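PDB 3UUW: putative oxidoreductase with NAD(P)-binding Rossmann-fold domain from Clostridium difficile, which is a dehydrogenase of the GFO/IDH/MocA family that probably uses NAD(P), bound by its Rossmann-fold domain, to oxidise or reduce a substrate. Local coordinates for the interface of chains A and B and the interface of chains A and C. Residues are numbered along the deposited sequence; one frame, centred on the assembly and turned at random. Chains: chain A/B/C, Putative oxidoreductase with NAD(P)-binding Rossmann-fold domain.

Contact 1: the interface of chains A and B. Residues chain A 20-21, 223, 267, 269; chain B 259-260.
B:Trp260 slides its indole between two lysines of chain A, one on each face. A:Lys20, from helix 16-26, lies fully extended beyond CG and runs at about a right angle to the tryptophan side chain; its CE sits over the centre of the six-membered ring, 3.7 Å from the centroid. The next atom along, the ammonium NZ, reaches the five-membered ring at 3.5 Å from its centroid, so CE makes a CH-pi contact and NZ a cation-pi contact on the same face. A:Lys267 crosses the opposite face obliquely, its CE set toward the rim of the six-membered ring. Its chain bends at the last torsion (chi4 -54°), which turns NZ off the indole to donate a 2.8 Å hydrogen bond to the carbonyl O of B:Ala259. The C=O...N angle is 139°, with the donor tilted 26° from the carbonyl plane; a water also bridges NZ and this oxygen. At the far end of the indole, CH2 of B:Trp260 meets CE2 of A:Phe269 at 3.6 Å, the two side chains being roughly perpendicular. A:Ala21 CB lies over the centre of that phenyl ring and backs it from within chain A. On the alanine side, A:Lys223 brings its CE to 3.8 Å from B:Ala259 CB. The patch docks a loop of B onto helices and a loop of A, including helix 16-26 of the Rossmann region, and its two-fold twin repeats the attachment.

Contact 2: the interface of chains A and C. Residues chain A 191, 199-200, 215, 217; chain C 143-144, 230.
C:Val143, near the start of strand 142-150, packs its branched side chain against two aromatic residues of chain A. Its methyl CG2 stands over the centre of the A:His217 imidazole, 3.6 Å from the centroid, and lies nearly equally far from all five ring atoms. The other methyl, CG1, leans toward the NE2 side of the same ring at 3.9 Å. CG2 also touches CD1 of A:Phe200 at 3.7 Å, so one methyl group fills the angle between imidazole and phenyl. A:Phe200 points its CG away from its own backbone N (chi1 176°), bringing the ring beside the valine; the valine carbonyl O lies above one phenyl face, toward the rim. A:Phe191 also reaches this oxygen, its CE2 lying 3.4 Å from C:Val143 O. Within chain A, CB of A:His217 meets the phenyl edge in plane, and the carbonyl O of A:Ile199 lies in plane at the imidazole edge; these contacts may help hold each ring in place. At its far end the phenyl ring places CZ 3.7 Å from C:Ser144 CB, with the serine hydroxyl OG slightly farther off.

Packing is looser around this centre. C:Leu230 extends CD2 toward A:Phe200 CE1 but stops at 4.3 Å, and A:Ser215 OG is 4.5 Å from that same methyl. A:Ile199 stays similarly distant from the valine and loses little surface to chain C. The patch presses strands of the C-terminal regions together in a two-fold A-C interface, which may contribute to a tetramer such as the deposited one.

Contact 1: the interface of chains A and B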
loop_
_atom_site.group_PDB
_atom_site.type_symbol
_atom_site.label_atom_id
_atom_site.label_comp_id
_atom_site.label_asym_id
_atom_site.label_seq_id
_atom_site.Cartn_x
_atom_site.Cartn_y
_atom_site.Cartn_z
ATOM N N LYS A 20 1.807 -16.847 -25.140
ATOM C CA LYS A 20 1.943 -16.375 -23.761
ATOM C C LYS A 20 0.875 -16.869 -22.783
ATOM O O LYS A 20 1.166 -16.969 -21.590
ATOM C CB LYS A 20 2.003 -14.836 -23.708
ATOM C CG LYS A 20 0.683 -14.140 -23.898
ATOM C CD LYS A 20 0.871 -12.630 -23.833
ATOM C CE LYS A 20 -0.435 -11.903 -24.012
ATOM N NZ LYS A 20 -0.241 -10.438 -23.935
ATOM N N ALA A 21 -0.332 -17.171 -23.282
ATOM C CA ALA A 21 -1.502 -17.510 -22.421
ATOM C C ALA A 21 -1.944 -18.953 -22.435
ATOM O O ALA A 21 -2.692 -19.375 -21.510
ATOM C CB ALA A 21 -2.702 -16.634 -22.800
ATOM N N LYS A 223 -1.398 0.612 -16.769
ATOM C CA LYS A 223 -2.228 -0.523 -17.105
ATOM C C LYS A 223 -2.741 -1.075 -15.783
ATOM O O LYS A 223 -1.951 -1.533 -14.949
ATOM C CB LYS A 223 -1.403 -1.554 -17.856
ATOM C CG LYS A 223 -2.184 -2.784 -18.251
ATOM C CD LYS A 223 -1.295 -3.724 -19.072
ATOM C CE LYS A 223 -1.888 -5.121 -19.156
ATOM N NZ LYS A 223 -3.222 -5.109 -19.815
ATOM N N LYS A 267 -4.544 -15.518 -13.734
ATOM C CA LYS A 267 -5.475 -14.837 -14.634
ATOM C C LYS A 267 -6.662 -15.693 -15.027
ATOM O O LYS A 267 -7.617 -15.181 -15.609
ATOM C CB LYS A 267 -4.748 -14.368 -15.872
ATOM C CG LYS A 267 -3.632 -13.351 -15.599
ATOM C CD LYS A 267 -2.832 -13.138 -16.854
ATOM C CE LYS A 267 -1.525 -12.386 -16.654
ATOM N NZ LYS A 267 -1.713 -11.065 -15.960
ATOM N N PHE A 269 -6.471 -18.505 -16.985
ATOM C CA PHE A 269 -6.215 -19.286 -18.198
ATOM C C PHE A 269 -5.976 -20.761 -17.882
ATOM O O PHE A 269 -6.381 -21.635 -18.643
ATOM C CB PHE A 269 -5.036 -18.727 -18.982
ATOM C CG PHE A 269 -5.317 -17.414 -19.627
ATOM C CD1 PHE A 269 -6.133 -17.355 -20.759
ATOM C CD2 PHE A 269 -4.826 -16.233 -19.102
ATOM C CE1 PHE A 269 -6.406 -16.160 -21.369
ATOM C CE2 PHE A 269 -5.102 -15.013 -19.695
ATOM C CZ PHE A 269 -5.900 -14.960 -20.834
ATOM N N ALA B 259 2.442 -7.090 -16.365
ATOM C CA ALA B 259 1.323 -8.061 -16.309
ATOM C C ALA B 259 1.600 -9.425 -16.938
ATOM O O ALA B 259 0.949 -10.409 -16.577
ATOM C CB ALA B 259 0.086 -7.473 -16.978
ATOM N N TRP B 260 2.502 -9.466 -17.920
ATOM C CA TRP B 260 2.840 -10.700 -18.616
ATOM C C TRP B 260 4.257 -11.190 -18.357
ATOM O O TRP B 260 4.745 -12.083 -19.045
ATOM C CB TRP B 260 2.523 -10.566 -20.112
ATOM C CG TRP B 260 1.073 -10.507 -20.307
ATOM C CD1 TRP B 260 0.291 -9.396 -20.396
ATOM C CD2 TRP B 260 0.192 -11.622 -20.338
ATOM N NE1 TRP B 260 -1.022 -9.754 -20.514
ATOM C CE2 TRP B 260 -1.112 -11.120 -20.477
ATOM C CE3 TRP B 260 0.381 -13.003 -20.274
ATOM C CZ2 TRP B 260 -2.226 -11.952 -20.554
ATOM C CZ3 TRP B 260 -0.723 -13.826 -20.346
ATOM C CH2 TRP B 260 -1.999 -13.306 -20.492
HETATM O O HOH W 1 0.276 -11.249 -13.573
#

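Contact 2: the interface of chains A and C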
loop_
_atom_site.group_PDB
_atom_site.type_symbol
_atom_site.label_atom_id
_atom_site.label_comp_id
_atom_site.label_asym_id
_atom_site.label_seq_id
_atom_site.Cartn_x
_atom_site.Cartn_y
_atom_site.Cartn_z
ATOM N N PHE A 191 -16.337 8.201 -25.662
ATOM C CA PHE A 191 -15.490 9.270 -26.201
ATOM C C PHE A 191 -14.550 8.707 -27.244
ATOM O O PHE A 191 -13.782 7.766 -26.968
ATOM C CB PHE A 191 -14.682 9.959 -25.088
ATOM C CG PHE A 191 -15.509 10.444 -23.919
ATOM C CD1 PHE A 191 -16.866 10.766 -24.059
ATOM C CD2 PHE A 191 -14.914 10.621 -22.666
ATOM C CE1 PHE A 191 -17.612 11.215 -22.968
ATOM C CE2 PHE A 191 -15.657 11.082 -21.573
ATOM C CZ PHE A 191 -17.015 11.371 -21.732
ATOM N N ILE A 199 -11.298 6.283 -27.060
ATOM C CA ILE A 199 -10.525 6.918 -25.977
ATOM C C ILE A 199 -11.009 6.396 -24.619
ATOM O O ILE A 199 -10.234 5.878 -23.809
ATOM C CB ILE A 199 -10.680 8.458 -25.962
ATOM C CG1 ILE A 199 -10.174 9.103 -27.255
ATOM C CG2 ILE A 199 -9.930 9.055 -24.740
ATOM C CD1 ILE A 199 -10.541 10.561 -27.379
ATOM N N PHE A 200 -12.299 6.555 -24.368
ATOM C CA PHE A 200 -12.882 6.165 -23.083
ATOM C C PHE A 200 -14.295 5.675 -23.276
ATOM O O PHE A 200 -15.030 6.208 -24.097
ATOM C CB PHE A 200 -12.866 7.383 -22.163
ATOM C CG PHE A 200 -13.524 7.160 -20.840
ATOM C CD1 PHE A 200 -12.824 6.557 -19.803
ATOM C CD2 PHE A 200 -14.833 7.529 -20.624
ATOM C CE1 PHE A 200 -13.427 6.316 -18.565
ATOM C CE2 PHE A 200 -15.439 7.287 -19.383
ATOM C CZ PHE A 200 -14.719 6.699 -18.353
ATOM N N SER A 215 -15.894 0.665 -16.736
ATOM C CA SER A 215 -15.074 1.769 -17.274
ATOM C C SER A 215 -13.751 1.320 -17.918
ATOM O O SER A 215 -13.041 0.487 -17.380
ATOM C CB SER A 215 -14.770 2.749 -16.140
ATOM O OG SER A 215 -13.916 3.807 -16.540
ATOM N N HIS A 217 -10.419 3.305 -19.944
ATOM C CA HIS A 217 -9.696 4.449 -20.501
ATOM C C HIS A 217 -8.448 3.900 -21.175
ATOM O O HIS A 217 -7.594 3.276 -20.536
ATOM C CB HIS A 217 -9.330 5.442 -19.410
ATOM C CG HIS A 217 -8.759 6.719 -19.917
ATOM N ND1 HIS A 217 -7.977 7.541 -19.135
ATOM C CD2 HIS A 217 -8.854 7.322 -21.121
ATOM C CE1 HIS A 217 -7.616 8.600 -19.840
ATOM N NE2 HIS A 217 -8.130 8.490 -21.050
ATOM N N VAL C 143 -11.447 12.676 -18.295
ATOM C CA VAL C 143 -12.449 11.796 -18.929
ATOM C C VAL C 143 -13.492 11.274 -17.941
ATOM O O VAL C 143 -14.577 10.868 -18.348
ATOM C CB VAL C 143 -11.836 10.595 -19.721
ATOM C CG1 VAL C 143 -11.013 11.101 -20.909
ATOM C CG2 VAL C 143 -11.015 9.669 -18.824
ATOM N N SER C 144 -13.170 11.289 -16.649
ATOM C CA SER C 144 -14.085 10.782 -15.654
ATOM C C SER C 144 -13.596 11.127 -14.264
ATOM O O SER C 144 -12.378 11.231 -14.034
ATOM C CB SER C 144 -14.167 9.275 -15.798
ATOM O OG SER C 144 -15.190 8.711 -15.015
ATOM N N LEU C 230 -9.640 10.643 -13.618
ATOM C CA LEU C 230 -9.008 10.015 -14.773
ATOM C C LEU C 230 -8.886 11.075 -15.864
ATOM O O LEU C 230 -9.899 11.639 -16.294
ATOM C CB LEU C 230 -9.841 8.849 -15.291
ATOM C CG LEU C 230 -9.916 7.557 -14.475
ATOM C CD1 LEU C 230 -10.714 7.719 -13.202
ATOM C CD2 LEU C 230 -10.528 6.466 -15.350
#

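The C-alpha centres of contact 1 and contact 2 lie about 23 Å apart, and the residues described for them do not overlap, so chain A can engage B and C at once. Contact 1 uses helices 16-26, 263-267 and 269-281 of chain A with a loop of B, whereas contact 2 is built between strands. A:Lys223 of contact 1 immediately precedes strand 224-231, whose C copy supplies C:Leu230 to contact 2. Each interface is two-fold symmetric; together they give two different pairings of one protein, consistent with the deposited four-chain assembly, though the coordinates alone do not establish the state in solution.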